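Local coordinates for protein small ribosomal subunit biogenesis GTPase RsgA (Thermotoga maritima, PDB 1U0L) that probably assists late maturation of the small (30S) ribosomal subunit as a circularly permuted GTPase that hydrolyses GTP slowly and also carries a zinc ion, at residues V121-D126 and S183-A188; P148-S153 and I160-E165. All coordinates share one frame; numbering follows the deposited sequence.

Contact 1 of 2, residues V121-D126 and S183-A188; sequences VINKMD and SSLLNA. With GDP (guanosine-5'-diphosphate), chain E.
Leu185, on the helix that follows the phosphate-binding loop, meets the side chain of Asn123, the first residue of the NKxD motif. The two side chains come from opposite directions: the branched end of Leu185 lies against the amide group, its CD1 3.9 Å from CG of Asn123. With CG anti to the backbone N (chi1 -170°), the Asn123 side chain reaches in between Leu185 and the guanine. Leu185 CD1 also packs on Val121 CG1 at 4.3 Å. No hydrogen bond joins the segments directly; GDP spans them instead. On one side Asp126 reads the guanine edge with a paired carboxylate: N1 donates to OD1 at 2.7 Å, almost straight at 178°, and N2 donates to OD2 over the same distance, at 164°. The Lys124 chain runs across the base, CG 3.6 Å from C6 of GDP, and its NZ reaches O4' of the ribose. On the other side Ser183 N donates to O3B of the beta-phosphate, while Ser184 grips O2A of the alpha-phosphate twice, through N and through OG at 2.6 Å. The polar linkage of the segments thus runs through the nucleotide, guanine recognition falling to the NKxD side and phosphate binding to the helix start.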
ATOM      1  N   VAL A 121      10.208  -4.608   0.309  1.00 28.41           N
ATOM      2  CA  VAL A 121      11.481  -4.284   0.952  1.00 26.95           C
ATOM      3  C   VAL A 121      11.915  -5.288   2.031  1.00 28.10           C
ATOM      4  O   VAL A 121      11.341  -5.318   3.119  1.00 27.84           O
ATOM      5  CB  VAL A 121      11.454  -2.884   1.626  1.00 19.45           C
ATOM      6  CG1 VAL A 121      12.802  -2.628   2.263  1.00 18.49           C
ATOM      7  CG2 VAL A 121      11.105  -1.782   0.621  1.00 11.70           C
ATOM      8  N   ILE A 122      12.923  -6.103   1.731  1.00 22.95           N
ATOM      9  CA  ILE A 122      13.446  -7.063   2.712  1.00 20.17           C
ATOM     10  C   ILE A 122      14.333  -6.241   3.648  1.00 22.00           C
ATOM     11  O   ILE A 122      15.456  -5.876   3.286  1.00 22.13           O
ATOM     12  CB  ILE A 122      14.364  -8.124   2.070  1.00 22.16           C
ATOM     13  CG1 ILE A 122      13.701  -8.755   0.841  1.00 18.76           C
ATOM     14  CG2 ILE A 122      14.744  -9.176   3.134  1.00 17.80           C
ATOM     15  CD1 ILE A 122      12.788  -9.871   1.175  1.00 24.54           C
ATOM     16  N   ASN A 123      13.851  -5.961   4.850  1.00 29.06           N
ATOM     17  CA  ASN A 123      14.615  -5.148   5.798  1.00 28.65           C
ATOM     18  C   ASN A 123      15.473  -5.916   6.835  1.00 29.56           C
ATOM     19  O   ASN A 123      15.434  -7.144   6.915  1.00 27.40           O
ATOM     20  CB  ASN A 123      13.642  -4.219   6.528  1.00 20.58           C
ATOM     21  CG  ASN A 123      14.350  -3.160   7.351  1.00 21.92           C
ATOM     22  OD1 ASN A 123      13.883  -2.797   8.442  1.00 20.97           O
ATOM     23  ND2 ASN A 123      15.474  -2.650   6.831  1.00 17.89           N
ATOM     24  N   LYS A 124      16.249  -5.173   7.622  1.00 29.20           N
ATOM     25  CA  LYS A 124      17.088  -5.763   8.666  1.00 29.49           C
ATOM     26  C   LYS A 124      18.183  -6.674   8.118  1.00 31.76           C
ATOM     27  O   LYS A 124      18.553  -7.657   8.760  1.00 30.45           O
ATOM     28  CB  LYS A 124      16.235  -6.580   9.648  1.00 18.35           C
ATOM     29  CG  LYS A 124      15.156  -5.815  10.407  1.00 16.63           C
ATOM     30  CD  LYS A 124      14.932  -6.452  11.780  1.00 15.80           C
ATOM     31  CE  LYS A 124      13.508  -6.291  12.316  1.00 13.89           C
ATOM     32  NZ  LYS A 124      13.239  -4.932  12.791  1.00 12.54           N
ATOM     33  N   MET A 125      18.700  -6.352   6.938  1.00 37.25           N
ATOM     34  CA  MET A 125      19.732  -7.177   6.330  1.00 35.69           C
ATOM     35  C   MET A 125      20.969  -7.275   7.210  1.00 37.59           C
ATOM     36  O   MET A 125      21.662  -8.295   7.214  1.00 38.43           O
ATOM     37  CB  MET A 125      20.121  -6.613   4.968  1.00 18.84           C
ATOM     38  CG  MET A 125      19.014  -6.652   3.917  1.00 15.21           C
ATOM     39  SD  MET A 125      18.654  -8.279   3.226  1.00 10.42           S
ATOM     40  CE  MET A 125      20.229  -8.656   2.516  1.00  1.90           C
ATOM     41  N   ASP A 126      21.237  -6.217   7.965  1.00 34.74           N
ATOM     42  CA  ASP A 126      22.413  -6.183   8.825  1.00 36.70           C
ATOM     43  C   ASP A 126      22.415  -7.278   9.874  1.00 38.36           C
ATOM     44  O   ASP A 126      23.451  -7.588  10.458  1.00 38.79           O
ATOM     45  CB  ASP A 126      22.519  -4.832   9.528  1.00 26.75           C
ATOM     46  CG  ASP A 126      21.316  -4.541  10.397  1.00 29.29           C
ATOM     47  OD1 ASP A 126      20.260  -4.184   9.834  1.00 31.47           O
ATOM     48  OD2 ASP A 126      21.416  -4.685  11.633  1.00 28.10           O
ATOM     49  N   SER A 183       8.621   2.008  10.796  1.00 34.30           N
ATOM     50  CA  SER A 183       8.902   3.330  11.322  1.00 36.13           C
ATOM     51  C   SER A 183      10.400   3.662  11.279  1.00 36.43           C
ATOM     52  O   SER A 183      10.776   4.816  11.088  1.00 37.70           O
ATOM     53  CB  SER A 183       8.378   3.434  12.757  1.00 48.48           C
ATOM     54  OG  SER A 183       8.308   4.785  13.186  1.00 55.06           O
ATOM     55  N   SER A 184      11.252   2.656  11.455  1.00 30.66           N
ATOM     56  CA  SER A 184      12.698   2.873  11.436  1.00 30.75           C
ATOM     57  C   SER A 184      13.184   3.233  10.046  1.00 31.81           C
ATOM     58  O   SER A 184      14.087   4.062   9.901  1.00 32.86           O
ATOM     59  CB  SER A 184      13.461   1.627  11.900  1.00 35.46           C
ATOM     60  OG  SER A 184      13.070   1.208  13.194  1.00 34.15           O
ATOM     61  N   LEU A 185      12.612   2.595   9.021  1.00 36.68           N
ATOM     62  CA  LEU A 185      13.007   2.882   7.637  1.00 36.37           C
ATOM     63  C   LEU A 185      12.637   4.322   7.298  1.00 35.31           C
ATOM     64  O   LEU A 185      13.419   5.061   6.706  1.00 33.87           O
ATOM     65  CB  LEU A 185      12.305   1.924   6.674  1.00 26.10           C
ATOM     66  CG  LEU A 185      12.886   0.513   6.590  1.00 24.30           C
ATOM     67  CD1 LEU A 185      11.928  -0.432   5.886  1.00 21.47           C
ATOM     68  CD2 LEU A 185      14.211   0.584   5.857  1.00 24.00           C
ATOM     69  N   LEU A 186      11.431   4.703   7.701  1.00 30.52           N
ATOM     70  CA  LEU A 186      10.907   6.037   7.476  1.00 30.86           C
ATOM     71  C   LEU A 186      11.887   7.084   7.968  1.00 31.62           C
ATOM     72  O   LEU A 186      12.183   8.061   7.265  1.00 29.95           O
ATOM     73  CB  LEU A 186       9.584   6.200   8.217  1.00 38.68           C
ATOM     74  CG  LEU A 186       8.827   7.500   7.978  1.00 41.90           C
ATOM     75  CD1 LEU A 186       8.606   7.697   6.496  1.00 45.05           C
ATOM     76  CD2 LEU A 186       7.493   7.448   8.704  1.00 43.88           C
ATOM     77  N   ASN A 187      12.395   6.871   9.181  1.00 37.83           N
ATOM     78  CA  ASN A 187      13.329   7.807   9.786  1.00 36.86           C
ATOM     79  C   ASN A 187      14.684   7.765   9.110  1.00 35.16           C
ATOM     80  O   ASN A 187      15.431   8.735   9.153  1.00 36.12           O
ATOM     81  CB  ASN A 187      13.473   7.528  11.280  1.00 37.86           C
ATOM     82  CG  ASN A 187      14.168   8.658  12.011  1.00 39.90           C
ATOM     83  OD1 ASN A 187      15.384   8.802  11.936  1.00 39.57           O
ATOM     84  ND2 ASN A 187      13.389   9.482  12.708  1.00 40.47           N
ATOM     85  N   ALA A 188      14.999   6.637   8.487  1.00 24.65           N
ATOM     86  CA  ALA A 188      16.264   6.484   7.780  1.00 24.67           C
ATOM     87  C   ALA A 188      16.206   7.259   6.459  1.00 25.67           C
ATOM     88  O   ALA A 188      17.221   7.784   5.983  1.00 25.15           O
ATOM     89  CB  ALA A 188      16.536   4.998   7.508  1.00 20.45           C
TER
HETATM   90  PB  GDP E 299       7.535  -1.135  12.839  1.00 27.89           P
HETATM   91  O1B GDP E 299       7.536  -1.922  11.564  1.00 28.31           O
HETATM   92  O2B GDP E 299       6.469  -1.582  13.827  1.00 31.29           O
HETATM   93  O3B GDP E 299       7.450   0.391  12.613  1.00 29.58           O
HETATM   94  O3A GDP E 299       9.005  -1.433  13.571  1.00 26.58           O
HETATM   95  PA  GDP E 299      10.066  -0.422  14.134  1.00 30.77           P
HETATM   96  O1A GDP E 299       9.574   0.252  15.376  1.00 27.96           O
HETATM   97  O2A GDP E 299      10.522   0.529  13.035  1.00 27.51           O
HETATM   98  O5' GDP E 299      11.334  -1.372  14.476  1.00 31.03           O
HETATM   99  C5' GDP E 299      11.203  -2.374  15.488  1.00 31.21           C
HETATM  100  C4' GDP E 299      12.519  -2.610  16.163  1.00 30.14           C
HETATM  101  O4' GDP E 299      13.417  -3.138  15.159  1.00 29.63           O
HETATM  102  C3' GDP E 299      13.187  -1.368  16.839  1.00 30.25           C
HETATM  103  O3' GDP E 299      13.588  -1.798  18.220  1.00 28.14           O
HETATM  104  C2' GDP E 299      14.416  -1.071  15.970  1.00 29.31           C
HETATM  105  O2' GDP E 299      15.493  -0.680  16.813  1.00 30.23           O
HETATM  106  C1' GDP E 299      14.602  -2.397  15.139  1.00 29.33           C
HETATM  107  N9  GDP E 299      14.980  -2.242  13.602  1.00 26.31           N
HETATM  108  C8  GDP E 299      14.227  -1.637  12.642  1.00 27.92           C
HETATM  109  N7  GDP E 299      14.838  -1.704  11.443  1.00 25.93           N
HETATM  110  C5  GDP E 299      16.025  -2.387  11.671  1.00 25.96           C
HETATM  111  C6  GDP E 299      17.070  -2.754  10.772  1.00 27.37           C
HETATM  112  O6  GDP E 299      17.104  -2.526   9.560  1.00 29.32           O
HETATM  113  N1  GDP E 299      18.133  -3.448  11.386  1.00 27.95           N
HETATM  114  C2  GDP E 299      18.149  -3.738  12.741  1.00 27.07           C
HETATM  115  N2  GDP E 299      19.215  -4.399  13.227  1.00 25.00           N
HETATM  116  N3  GDP E 299      17.150  -3.387  13.590  1.00 26.66           N
HETATM  117  C4  GDP E 299      16.133  -2.719  12.992  1.00 24.65           C

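Contact 2 of 2, residues P148-S153 and I160-E165; sequences PIVKTS and IEELKE. With GDP (guanosine-5'-diphosphate), chain E.
Val150 and Leu163 form the tight part of this contact, their side chains crossing at about a right angle with Val150 CG2 4.0 Å from Leu163 CD1. Next along, at the helix start, Ile160 turns its end toward the chain leaving the strand: its CD1 lies 4.2 Å from Thr152 CB and 3.5 Å from the carbonyl O of Ser153. These residues are buried, and the packing is apolar apart from that carbonyl. The solvent side is looser. Glu162, extended with CG anti to the backbone N (chi1 -180°), lays its carboxylate beside Val150, OE2 being near CG1, and a water makes the polar link: it accepts from Lys151 N at 2.9 Å and donates only weakly to Glu162 OE1 at 3.3 Å. Ser153 lies at the nucleotide end, its OG held by Thr156 N and Asp126; with Ala154, whose N bonds to GDP, it fits the SAK (G5) motif of GTPases. The segment axes of strand 149-151 and helix 160-165 approach to 8.4 Å and run roughly antiparallel, at 151°. The helix packs on an outermost strand of the GTPase sheet: Leu163 also reaches Val121 of strand 117-122, Ile160 touches Ala188 and Ile189 of helix 182-189, and Lys151, pointing away, pairs with Glu140 of helix 130-143.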
ATOM      1  N   PRO A 148       9.309  -5.258  -7.665  1.00 21.57           N
ATOM      2  CA  PRO A 148      10.645  -4.700  -7.426  1.00 22.54           C
ATOM      3  C   PRO A 148      11.005  -5.064  -5.995  1.00 27.03           C
ATOM      4  O   PRO A 148      10.154  -4.989  -5.110  1.00 28.08           O
ATOM      5  CB  PRO A 148      10.436  -3.196  -7.551  1.00 12.85           C
ATOM      6  CG  PRO A 148       9.125  -3.065  -8.298  1.00 14.47           C
ATOM      7  CD  PRO A 148       8.296  -4.206  -7.833  1.00 11.26           C
ATOM      8  N   ILE A 149      12.247  -5.454  -5.755  1.00 25.30           N
ATOM      9  CA  ILE A 149      12.662  -5.789  -4.404  1.00 24.11           C
ATOM     10  C   ILE A 149      13.850  -4.930  -4.004  1.00 28.07           C
ATOM     11  O   ILE A 149      14.774  -4.749  -4.798  1.00 29.54           O
ATOM     12  CB  ILE A 149      13.097  -7.271  -4.305  1.00 17.11           C
ATOM     13  CG1 ILE A 149      11.906  -8.185  -4.614  1.00 18.14           C
ATOM     14  CG2 ILE A 149      13.672  -7.560  -2.918  1.00 12.74           C
ATOM     15  CD1 ILE A 149      12.265  -9.665  -4.704  1.00 19.50           C
ATOM     16  N   VAL A 150      13.835  -4.383  -2.791  1.00 29.99           N
ATOM     17  CA  VAL A 150      14.992  -3.610  -2.343  1.00 28.76           C
ATOM     18  C   VAL A 150      15.463  -4.108  -0.971  1.00 30.74           C
ATOM     19  O   VAL A 150      14.681  -4.200  -0.018  1.00 31.28           O
ATOM     20  CB  VAL A 150      14.698  -2.093  -2.312  1.00 19.67           C
ATOM     21  CG1 VAL A 150      13.985  -1.692  -3.587  1.00 22.19           C
ATOM     22  CG2 VAL A 150      13.854  -1.737  -1.132  1.00 22.65           C
ATOM     23  N   LYS A 151      16.736  -4.474  -0.883  1.00 22.84           N
ATOM     24  CA  LYS A 151      17.286  -4.965   0.380  1.00 22.80           C
ATOM     25  C   LYS A 151      17.732  -3.776   1.235  1.00 22.38           C
ATOM     26  O   LYS A 151      18.578  -2.985   0.822  1.00 20.43           O
ATOM     27  CB  LYS A 151      18.493  -5.881   0.133  1.00 32.50           C
ATOM     28  CG  LYS A 151      18.264  -7.135  -0.708  1.00 34.12           C
ATOM     29  CD  LYS A 151      19.594  -7.904  -0.766  1.00 38.85           C
ATOM     30  CE  LYS A 151      19.596  -9.111  -1.690  1.00 39.31           C
ATOM     31  NZ  LYS A 151      19.600  -8.691  -3.115  1.00 42.86           N
ATOM     32  N   THR A 152      17.198  -3.661   2.442  1.00 26.83           N
ATOM     33  CA  THR A 152      17.573  -2.529   3.274  1.00 27.60           C
ATOM     34  C   THR A 152      18.013  -2.825   4.706  1.00 27.59           C
ATOM     35  O   THR A 152      17.947  -3.956   5.191  1.00 26.85           O
ATOM     36  CB  THR A 152      16.409  -1.531   3.371  1.00 36.05           C
ATOM     37  OG1 THR A 152      15.390  -2.068   4.229  1.00 35.82           O
ATOM     38  CG2 THR A 152      15.814  -1.277   1.995  1.00 34.28           C
ATOM     39  N   SER A 153      18.472  -1.764   5.365  1.00 27.84           N
ATOM     40  CA  SER A 153      18.862  -1.794   6.767  1.00 26.91           C
ATOM     41  C   SER A 153      18.647  -0.394   7.298  1.00 26.83           C
ATOM     42  O   SER A 153      19.421   0.509   6.994  1.00 27.88           O
ATOM     43  CB  SER A 153      20.320  -2.166   6.963  1.00 26.43           C
ATOM     44  OG  SER A 153      20.614  -2.203   8.357  1.00 23.76           O
ATOM     45  N   ILE A 160      18.548   2.367   1.358  1.00 37.07           N
ATOM     46  CA  ILE A 160      17.632   3.492   1.502  1.00 37.38           C
ATOM     47  C   ILE A 160      17.666   4.426   0.300  1.00 38.36           C
ATOM     48  O   ILE A 160      16.623   4.741  -0.274  1.00 39.06           O
ATOM     49  CB  ILE A 160      17.905   4.297   2.809  1.00 29.58           C
ATOM     50  CG1 ILE A 160      17.467   3.479   4.019  1.00 30.61           C
ATOM     51  CG2 ILE A 160      17.072   5.585   2.845  1.00 28.84           C
ATOM     52  CD1 ILE A 160      18.209   2.194   4.179  1.00 33.79           C
ATOM     53  N   GLU A 161      18.856   4.856  -0.097  1.00 34.22           N
ATOM     54  CA  GLU A 161      18.960   5.757  -1.231  1.00 33.98           C
ATOM     55  C   GLU A 161      18.230   5.170  -2.445  1.00 33.43           C
ATOM     56  O   GLU A 161      17.552   5.890  -3.176  1.00 33.05           O
ATOM     57  CB  GLU A 161      20.435   6.043  -1.535  1.00 30.07           C
ATOM     58  CG  GLU A 161      20.786   7.535  -1.513  1.00 34.21           C
ATOM     59  CD  GLU A 161      20.150   8.310  -0.337  1.00 39.24           C
ATOM     60  OE1 GLU A 161      20.484   8.025   0.837  1.00 41.41           O
ATOM     61  OE2 GLU A 161      19.311   9.210  -0.592  1.00 40.32           O
ATOM     62  N   GLU A 162      18.342   3.860  -2.638  1.00 27.15           N
ATOM     63  CA  GLU A 162      17.665   3.217  -3.748  1.00 27.70           C
ATOM     64  C   GLU A 162      16.165   3.253  -3.508  1.00 27.24           C
ATOM     65  O   GLU A 162      15.393   3.335  -4.450  1.00 28.72           O
ATOM     66  CB  GLU A 162      18.083   1.751  -3.899  1.00 46.57           C
ATOM     67  CG  GLU A 162      17.381   1.063  -5.072  1.00 52.82           C
ATOM     68  CD  GLU A 162      17.579  -0.451  -5.124  1.00 58.59           C
ATOM     69  OE1 GLU A 162      18.690  -0.936  -4.814  1.00 61.29           O
ATOM     70  OE2 GLU A 162      16.618  -1.165  -5.503  1.00 62.37           O
ATOM     71  N   LEU A 163      15.752   3.172  -2.247  1.00 34.30           N
ATOM     72  CA  LEU A 163      14.333   3.175  -1.930  1.00 32.22           C
ATOM     73  C   LEU A 163      13.755   4.574  -2.057  1.00 33.97           C
ATOM     74  O   LEU A 163      12.575   4.743  -2.368  1.00 34.02           O
ATOM     75  CB  LEU A 163      14.091   2.633  -0.520  1.00 18.80           C
ATOM     76  CG  LEU A 163      12.627   2.610  -0.046  1.00 15.68           C
ATOM     77  CD1 LEU A 163      11.829   1.649  -0.922  1.00 12.03           C
ATOM     78  CD2 LEU A 163      12.546   2.210   1.421  1.00 13.81           C
ATOM     79  N   LYS A 164      14.584   5.583  -1.805  1.00 38.63           N
ATOM     80  CA  LYS A 164      14.137   6.962  -1.933  1.00 40.12           C
ATOM     81  C   LYS A 164      13.722   7.145  -3.382  1.00 41.82           C
ATOM     82  O   LYS A 164      12.822   7.918  -3.698  1.00 43.51           O
ATOM     83  CB  LYS A 164      15.272   7.927  -1.619  1.00 33.04           C
ATOM     84  CG  LYS A 164      15.282   8.461  -0.207  1.00 34.07           C
ATOM     85  CD  LYS A 164      16.580   9.211   0.049  1.00 33.60           C
ATOM     86  CE  LYS A 164      16.692   9.656   1.488  1.00 33.69           C
ATOM     87  NZ  LYS A 164      18.092  10.050   1.791  1.00 33.71           N
ATOM     88  N   GLU A 165      14.377   6.406  -4.265  1.00 40.38           N
ATOM     89  CA  GLU A 165      14.065   6.512  -5.672  1.00 40.30           C
ATOM     90  C   GLU A 165      12.626   6.157  -6.028  1.00 39.90           C
ATOM     91  O   GLU A 165      12.094   6.709  -6.977  1.00 43.98           O
ATOM     92  CB  GLU A 165      15.034   5.671  -6.496  1.00 47.14           C
ATOM     93  CG  GLU A 165      15.441   6.373  -7.763  1.00 54.13           C
ATOM     94  CD  GLU A 165      15.833   7.823  -7.501  1.00 58.96           C
ATOM     95  OE1 GLU A 165      16.836   8.045  -6.784  1.00 59.79           O
ATOM     96  OE2 GLU A 165      15.130   8.738  -8.004  1.00 60.52           O
TER
HETATM   97  PB  GDP E 299       7.535  -1.135  12.839  1.00 27.89           P
HETATM   98  O1B GDP E 299       7.536  -1.922  11.564  1.00 28.31           O
HETATM   99  O2B GDP E 299       6.469  -1.582  13.827  1.00 31.29           O
HETATM  100  O3B GDP E 299       7.450   0.391  12.613  1.00 29.58           O
HETATM  101  O3A GDP E 299       9.005  -1.433  13.571  1.00 26.58           O
HETATM  102  PA  GDP E 299      10.066  -0.422  14.134  1.00 30.77           P
HETATM  103  O1A GDP E 299       9.574   0.252  15.376  1.00 27.96           O
HETATM  104  O2A GDP E 299      10.522   0.529  13.035  1.00 27.51           O
HETATM  105  O5' GDP E 299      11.334  -1.372  14.476  1.00 31.03           O
HETATM  106  C5' GDP E 299      11.203  -2.374  15.488  1.00 31.21           C
HETATM  107  C4' GDP E 299      12.519  -2.610  16.163  1.00 30.14           C
HETATM  108  O4' GDP E 299      13.417  -3.138  15.159  1.00 29.63           O
HETATM  109  C3' GDP E 299      13.187  -1.368  16.839  1.00 30.25           C
HETATM  110  O3' GDP E 299      13.588  -1.798  18.220  1.00 28.14           O
HETATM  111  C2' GDP E 299      14.416  -1.071  15.970  1.00 29.31           C
HETATM  112  O2' GDP E 299      15.493  -0.680  16.813  1.00 30.23           O
HETATM  113  C1' GDP E 299      14.602  -2.397  15.139  1.00 29.33           C
HETATM  114  N9  GDP E 299      14.980  -2.242  13.602  1.00 26.31           N
HETATM  115  C8  GDP E 299      14.227  -1.637  12.642  1.00 27.92           C
HETATM  116  N7  GDP E 299      14.838  -1.704  11.443  1.00 25.93           N
HETATM  117  C5  GDP E 299      16.025  -2.387  11.671  1.00 25.96           C
HETATM  118  C6  GDP E 299      17.070  -2.754  10.772  1.00 27.37           C
HETATM  119  O6  GDP E 299      17.104  -2.526   9.560  1.00 29.32           O
HETATM  120  N1  GDP E 299      18.133  -3.448  11.386  1.00 27.95           N
HETATM  121  C2  GDP E 299      18.149  -3.738  12.741  1.00 27.07           C
HETATM  122  N2  GDP E 299      19.215  -4.399  13.227  1.00 25.00           N
HETATM  123  N3  GDP E 299      17.150  -3.387  13.590  1.00 26.66           N
HETATM  124  C4  GDP E 299      16.133  -2.719  12.992  1.00 24.65           C
HETATM  125  O   HOH W   1      18.363  -3.799  -3.161  1.00 37.40           O

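Contact 1 and contact 2 have centres 9 Å apart and draw on neighbouring parallel strands of one sheet, 117-122 for contact 1 and 149-151 for contact 2. Ile122 O and Thr152 N, 2.9 Å apart, probably hydrogen-bond, and Val121 packs against Val150. Nearer the nucleotide, the 2.5 Å between Ser153 OG and Asp126 OD1 suggests that contact 2 helps to position the carboxylate with which contact 1 reads guanine. Both contacts touch GDP, contact 2 through Ser153 CA, 3.4 Å from O6. Their order reflects the circular permutation: the base-recognising segments 121-126 and 148-153 precede the phosphate-binding residues at 183-184 in the chain, yet converge on the same ligand.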